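Local coordinates for enterobactin biosynthesis protein YbdZ (Escherichia coli, PDB 5JA1) that takes part in enterobactin biosynthesis as an MbtH-like partner of the synthetase EntF, where it is required for amino acid adenylation, at residues A15-R20 with V42-S47; F26-Q31 with Q53-H58. One frame throughout, in Å; residues are numbered along the deposited sequence.

Interaction 1: residues A15-R20 with V42-S47; sequences AFYILR and VCQPQS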
# COMPACT_ATOMS: atom_id res chain seq x y z
N ALA B 15 1.01 -6.40 -30.44
CA ALA B 15 2.27 -6.61 -31.14
C ALA B 15 3.33 -5.70 -30.53
O ALA B 15 3.04 -4.61 -30.05
CB ALA B 15 2.12 -6.32 -32.64
N PHE B 16 4.58 -6.18 -30.56
CA PHE B 16 5.66 -5.47 -29.88
C PHE B 16 6.94 -5.53 -30.69
O PHE B 16 7.34 -6.61 -31.14
CB PHE B 16 5.91 -6.07 -28.49
CG PHE B 16 4.75 -5.93 -27.55
CD1 PHE B 16 4.58 -4.79 -26.79
CD2 PHE B 16 3.82 -6.96 -27.42
CE1 PHE B 16 3.51 -4.66 -25.92
CE2 PHE B 16 2.75 -6.83 -26.55
CZ PHE B 16 2.60 -5.69 -25.80
N TYR B 17 7.57 -4.38 -30.88
CA TYR B 17 8.95 -4.35 -31.31
C TYR B 17 9.85 -4.93 -30.22
O TYR B 17 9.46 -5.06 -29.06
CB TYR B 17 9.42 -2.92 -31.61
CG TYR B 17 8.69 -2.19 -32.72
CD1 TYR B 17 9.13 -2.26 -34.03
CD2 TYR B 17 7.58 -1.41 -32.45
CE1 TYR B 17 8.48 -1.59 -35.05
CE2 TYR B 17 6.92 -0.73 -33.45
CZ TYR B 17 7.37 -0.82 -34.75
OH TYR B 17 6.72 -0.14 -35.75
N ILE B 18 11.08 -5.26 -30.61
CA ILE B 18 12.13 -5.59 -29.66
C ILE B 18 13.29 -4.65 -29.94
O ILE B 18 13.90 -4.70 -31.02
CB ILE B 18 12.57 -7.06 -29.75
CG1 ILE B 18 11.37 -7.98 -29.50
CG2 ILE B 18 13.67 -7.34 -28.73
CD1 ILE B 18 11.72 -9.44 -29.36
N LEU B 19 13.60 -3.78 -28.98
CA LEU B 19 14.60 -2.74 -29.13
C LEU B 19 15.85 -3.08 -28.32
O LEU B 19 15.83 -3.94 -27.43
CB LEU B 19 14.04 -1.39 -28.69
CG LEU B 19 12.65 -1.02 -29.21
CD1 LEU B 19 12.26 0.38 -28.75
CD2 LEU B 19 12.57 -1.13 -30.73
N ARG B 20 16.94 -2.40 -28.65
CA ARG B 20 18.22 -2.65 -28.01
C ARG B 20 19.01 -1.36 -27.93
O ARG B 20 19.10 -0.62 -28.92
CB ARG B 20 19.02 -3.71 -28.78
CG ARG B 20 20.39 -4.00 -28.20
CD ARG B 20 21.19 -4.91 -29.12
NE ARG B 20 22.48 -5.28 -28.53
CZ ARG B 20 23.59 -4.56 -28.65
NH1 ARG B 20 23.58 -3.42 -29.33
NH2 ARG B 20 24.71 -4.97 -28.08
N VAL B 42 15.41 -4.25 -33.32
CA VAL B 42 16.02 -5.55 -33.59
C VAL B 42 15.04 -6.49 -34.26
O VAL B 42 15.35 -7.10 -35.29
CB VAL B 42 16.58 -6.15 -32.28
CG1 VAL B 42 17.14 -7.54 -32.54
CG2 VAL B 42 17.64 -5.25 -31.69
N CYS B 43 13.84 -6.62 -33.70
CA CYS B 43 12.79 -7.46 -34.26
C CYS B 43 11.60 -6.60 -34.66
O CYS B 43 11.27 -5.63 -33.97
CB CYS B 43 12.34 -8.54 -33.27
SG CYS B 43 13.42 -9.98 -33.17
N GLN B 44 10.97 -6.96 -35.77
CA GLN B 44 9.71 -6.35 -36.15
C GLN B 44 8.61 -6.81 -35.19
O GLN B 44 8.79 -7.79 -34.46
CB GLN B 44 9.37 -6.71 -37.59
CG GLN B 44 10.42 -6.28 -38.60
CD GLN B 44 10.68 -4.78 -38.58
OE1 GLN B 44 9.78 -3.98 -38.34
NE2 GLN B 44 11.93 -4.39 -38.84
N PRO B 45 7.47 -6.09 -35.14
CA PRO B 45 6.41 -6.45 -34.18
C PRO B 45 5.98 -7.91 -34.22
O PRO B 45 5.57 -8.41 -35.27
CB PRO B 45 5.26 -5.51 -34.59
CG PRO B 45 5.95 -4.31 -35.12
CD PRO B 45 7.17 -4.82 -35.84
N GLN B 46 6.07 -8.58 -33.08
CA GLN B 46 5.71 -9.99 -32.94
C GLN B 46 4.71 -10.14 -31.80
O GLN B 46 4.36 -9.17 -31.11
CB GLN B 46 6.94 -10.85 -32.68
CG GLN B 46 7.95 -10.89 -33.81
CD GLN B 46 9.26 -11.52 -33.38
OE1 GLN B 46 9.49 -11.77 -32.20
NE2 GLN B 46 10.13 -11.79 -34.35
N SER B 47 4.26 -11.37 -31.59
CA SER B 47 3.29 -11.67 -30.54
C SER B 47 3.96 -11.62 -29.17
O SER B 47 5.18 -11.52 -29.03
CB SER B 47 2.66 -13.04 -30.77
OG SER B 47 1.82 -13.40 -29.69
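Pro45 presents its CG-CD edge to one face of the Tyr17 ring, CG over the centre, the main bump seated against that flat face, where the 42-47 loop following outer strand 40-42 runs beside middle strand 16-20 of the antiparallel sheet of this MbtH-like protein. Its CG sits 3.8 Å from the Tyr17 ring centroid and 13° off the ring normal, a CH-pi contact over the face. The two side chains run side by side in the same direction; chi1 of -62° sets Tyr17 CG beside its own backbone N, anti to the carbonyl carbon. An alanine in place of Tyr17 would probably leave the CG and CD side of Pro45 without its flat cover and open a gap there. Through CB the proline also reaches Ala15, CB to CB at 3.8 Å.

Backbone pairing fixes this register. Phe16 and Gln46 form an antiparallel hydrogen-bonded pair, with Phe16 N to Gln46 O and Gln46 N to Phe16 O both at 3.0 Å. Farther along, a classic beta bulge sets Val42 and Cys43 together against Ile18. Ile18 O receives Val42 N at 2.8 Å and also takes a weak bond from Cys43 N, while Ile18 N gives a second weak bond to Cys43 O. The bulge accompanies a one-residue shift in register between Phe16 and Ile18.

The face carrying Phe16, Ile18, Cys43 and Gln46 turns toward helix 48-58, whose Trp54 touches both Ile18 and Cys43. There the CB of Cys43 nestles against the branch of Ile18, 3.8 Å from its CB. At the far end CG2 of Val42, anti to its carbonyl carbon, rests 3.6 Å from CB of Arg20.

Interaction 2: residues F26-Q31 with Q53-H58; sequences FSLWPQ and QWLEAH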
# COMPACT_ATOMS: atom_id res chain seq x y z
N PHE B 26 17.60 -5.17 -23.76
CA PHE B 26 16.46 -5.37 -24.64
C PHE B 26 15.19 -4.86 -23.98
O PHE B 26 14.95 -5.09 -22.80
CB PHE B 26 16.30 -6.85 -25.01
CG PHE B 26 17.37 -7.35 -25.93
CD1 PHE B 26 17.30 -7.12 -27.29
CD2 PHE B 26 18.46 -8.05 -25.43
CE1 PHE B 26 18.29 -7.57 -28.14
CE2 PHE B 26 19.45 -8.51 -26.27
CZ PHE B 26 19.36 -8.27 -27.63
N SER B 27 14.38 -4.15 -24.77
CA SER B 27 13.11 -3.61 -24.33
C SER B 27 12.05 -3.89 -25.39
O SER B 27 12.30 -3.70 -26.59
CB SER B 27 13.20 -2.10 -24.08
OG SER B 27 11.91 -1.54 -23.88
N LEU B 28 10.89 -4.34 -24.94
CA LEU B 28 9.73 -4.42 -25.82
C LEU B 28 9.12 -3.03 -25.98
O LEU B 28 9.13 -2.21 -25.06
CB LEU B 28 8.69 -5.38 -25.26
CG LEU B 28 9.13 -6.81 -24.95
CD1 LEU B 28 7.97 -7.62 -24.41
CD2 LEU B 28 9.73 -7.46 -26.19
N TRP B 29 8.60 -2.76 -27.18
CA TRP B 29 7.91 -1.51 -27.41
C TRP B 29 6.62 -1.81 -28.17
O TRP B 29 6.65 -2.48 -29.22
CB TRP B 29 8.76 -0.50 -28.19
CG TRP B 29 8.22 0.88 -28.08
CD1 TRP B 29 7.57 1.59 -29.06
CD2 TRP B 29 8.24 1.73 -26.92
NE1 TRP B 29 7.21 2.83 -28.58
CE2 TRP B 29 7.60 2.93 -27.27
CE3 TRP B 29 8.74 1.58 -25.63
CZ2 TRP B 29 7.46 3.99 -26.37
CZ3 TRP B 29 8.60 2.63 -24.73
CH2 TRP B 29 7.96 3.82 -25.11
N PRO B 30 5.47 -1.33 -27.68
CA PRO B 30 4.21 -1.61 -28.36
C PRO B 30 4.16 -0.96 -29.73
O PRO B 30 4.61 0.18 -29.92
CB PRO B 30 3.15 -1.03 -27.41
CG PRO B 30 3.89 -0.00 -26.62
CD PRO B 30 5.30 -0.50 -26.48
N GLN B 31 3.61 -1.70 -30.70
CA GLN B 31 3.59 -1.23 -32.08
C GLN B 31 2.88 0.11 -32.23
O GLN B 31 3.23 0.90 -33.10
CB GLN B 31 2.92 -2.29 -32.96
CG GLN B 31 2.92 -1.98 -34.45
CD GLN B 31 2.14 -3.00 -35.26
OE1 GLN B 31 1.40 -3.81 -34.70
NE2 GLN B 31 2.31 -2.97 -36.57
N GLN B 53 9.85 -16.05 -26.99
CA GLN B 53 10.68 -17.10 -27.57
C GLN B 53 11.98 -16.54 -28.14
O GLN B 53 13.03 -17.18 -28.05
CB GLN B 53 9.89 -17.84 -28.65
CG GLN B 53 10.58 -19.03 -29.27
CD GLN B 53 9.69 -19.75 -30.27
OE1 GLN B 53 8.54 -19.36 -30.47
NE2 GLN B 53 10.22 -20.79 -30.90
N TRP B 54 11.93 -15.33 -28.70
CA TRP B 54 13.13 -14.71 -29.24
C TRP B 54 14.06 -14.25 -28.12
O TRP B 54 15.28 -14.44 -28.20
CB TRP B 54 12.76 -13.53 -30.14
CG TRP B 54 13.92 -12.93 -30.88
CD1 TRP B 54 14.31 -13.21 -32.15
CD2 TRP B 54 14.85 -11.95 -30.38
NE1 TRP B 54 15.42 -12.47 -32.48
CE2 TRP B 54 15.77 -11.69 -31.41
CE3 TRP B 54 14.98 -11.28 -29.16
CZ2 TRP B 54 16.81 -10.78 -31.27
CZ3 TRP B 54 16.02 -10.37 -29.02
CH2 TRP B 54 16.92 -10.13 -30.07
N LEU B 55 13.51 -13.64 -27.07
CA LEU B 55 14.33 -13.09 -26.00
C LEU B 55 15.06 -14.18 -25.23
O LEU B 55 16.21 -13.99 -24.82
CB LEU B 55 13.47 -12.24 -25.07
CG LEU B 55 13.05 -10.87 -25.61
CD1 LEU B 55 11.81 -10.36 -24.89
CD2 LEU B 55 14.20 -9.88 -25.45
N GLU B 56 14.41 -15.32 -25.02
CA GLU B 56 15.04 -16.41 -24.28
C GLU B 56 16.19 -17.05 -25.05
O GLU B 56 17.00 -17.76 -24.45
CB GLU B 56 14.00 -17.47 -23.91
CG GLU B 56 13.06 -17.05 -22.80
CD GLU B 56 11.98 -18.07 -22.52
OE1 GLU B 56 11.83 -19.02 -23.31
OE2 GLU B 56 11.27 -17.92 -21.50
N ALA B 57 16.30 -16.79 -26.36
CA ALA B 57 17.36 -17.37 -27.17
C ALA B 57 18.44 -16.37 -27.58
O ALA B 57 19.47 -16.79 -28.11
CB ALA B 57 16.77 -18.00 -28.44
N HIS B 58 18.24 -15.07 -27.35
CA HIS B 58 19.19 -14.06 -27.77
C HIS B 58 19.69 -13.17 -26.64
O HIS B 58 20.55 -12.31 -26.89
CB HIS B 58 18.58 -13.18 -28.87
CG HIS B 58 18.51 -13.86 -30.21
ND1 HIS B 58 17.60 -14.86 -30.48
CD2 HIS B 58 19.23 -13.69 -31.34
CE1 HIS B 58 17.77 -15.27 -31.73
NE2 HIS B 58 18.75 -14.57 -32.27
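Phe26 holds CG beside its backbone N (chi1 -70°), whereas Trp54 holds CG anti to its N (chi1 -173°), and with these torsions the two rings meet between strand 26-30 and helix 53-58. The six-membered ring of the indole turns its edge to the face of the phenyl in an offset edge-to-face pair, as the 73° between planes and the 5.3 Å between centroids show. Contact is made by the outer carbons: Trp54 CH2 comes to 3.5 Å from Phe26 CE1, and CZ3 stands over the phenyl face.

Leu55 supplies the second half of the contact by dividing its two methyls. Its CD2 packs 3.7 Å from CB of Phe26, the two side chains sliding past each other in opposite directions, while its CD1 meets CD2 of Leu28 at 3.8 Å. The leucine fork thus spans two strand residues whose side chains share one face of the sheet.

Within 53-58, His58 appears to steady the indole. Its imidazole lies against one face of Trp54, with NE1 of Trp54 3.7 Å above the centre of the His58 ring, and its ND1 donates to Trp54 O at 3.3 Å. That carbonyl also accepts from Ala57 N.

The short segment axes run nearly antiparallel and approach to 11.0 Å, a separation bridged by side chains. Ile18 of the adjoining strand 16-20 touches Phe26, Leu28 and Trp54, while Trp59, just beyond 53-58, adds another edge-to-face ring to Phe26; the helix therefore packs across both strands.

In the fold
Interaction 1 joins the middle strand 16-20 to the loop leading into helix 48-58 and is only partly buried; it is held mainly by backbone hydrogen bonds, with Pro45 and Tyr17 packed alongside. Interaction 2 lies closer to the chain centre, is largely buried, and rests on aromatic and aliphatic side chains with none of that backbone pairing. Their centres are 6 Å apart and they share one sheet: strands 16-20 and 26-30 are neighbours, linked by probable hydrogen bonds such as Leu19 N to Ser27 O. Trp54 also connects them, its indole packing against Val42 and Cys43, so one helix residue touches both the loop and the sheet.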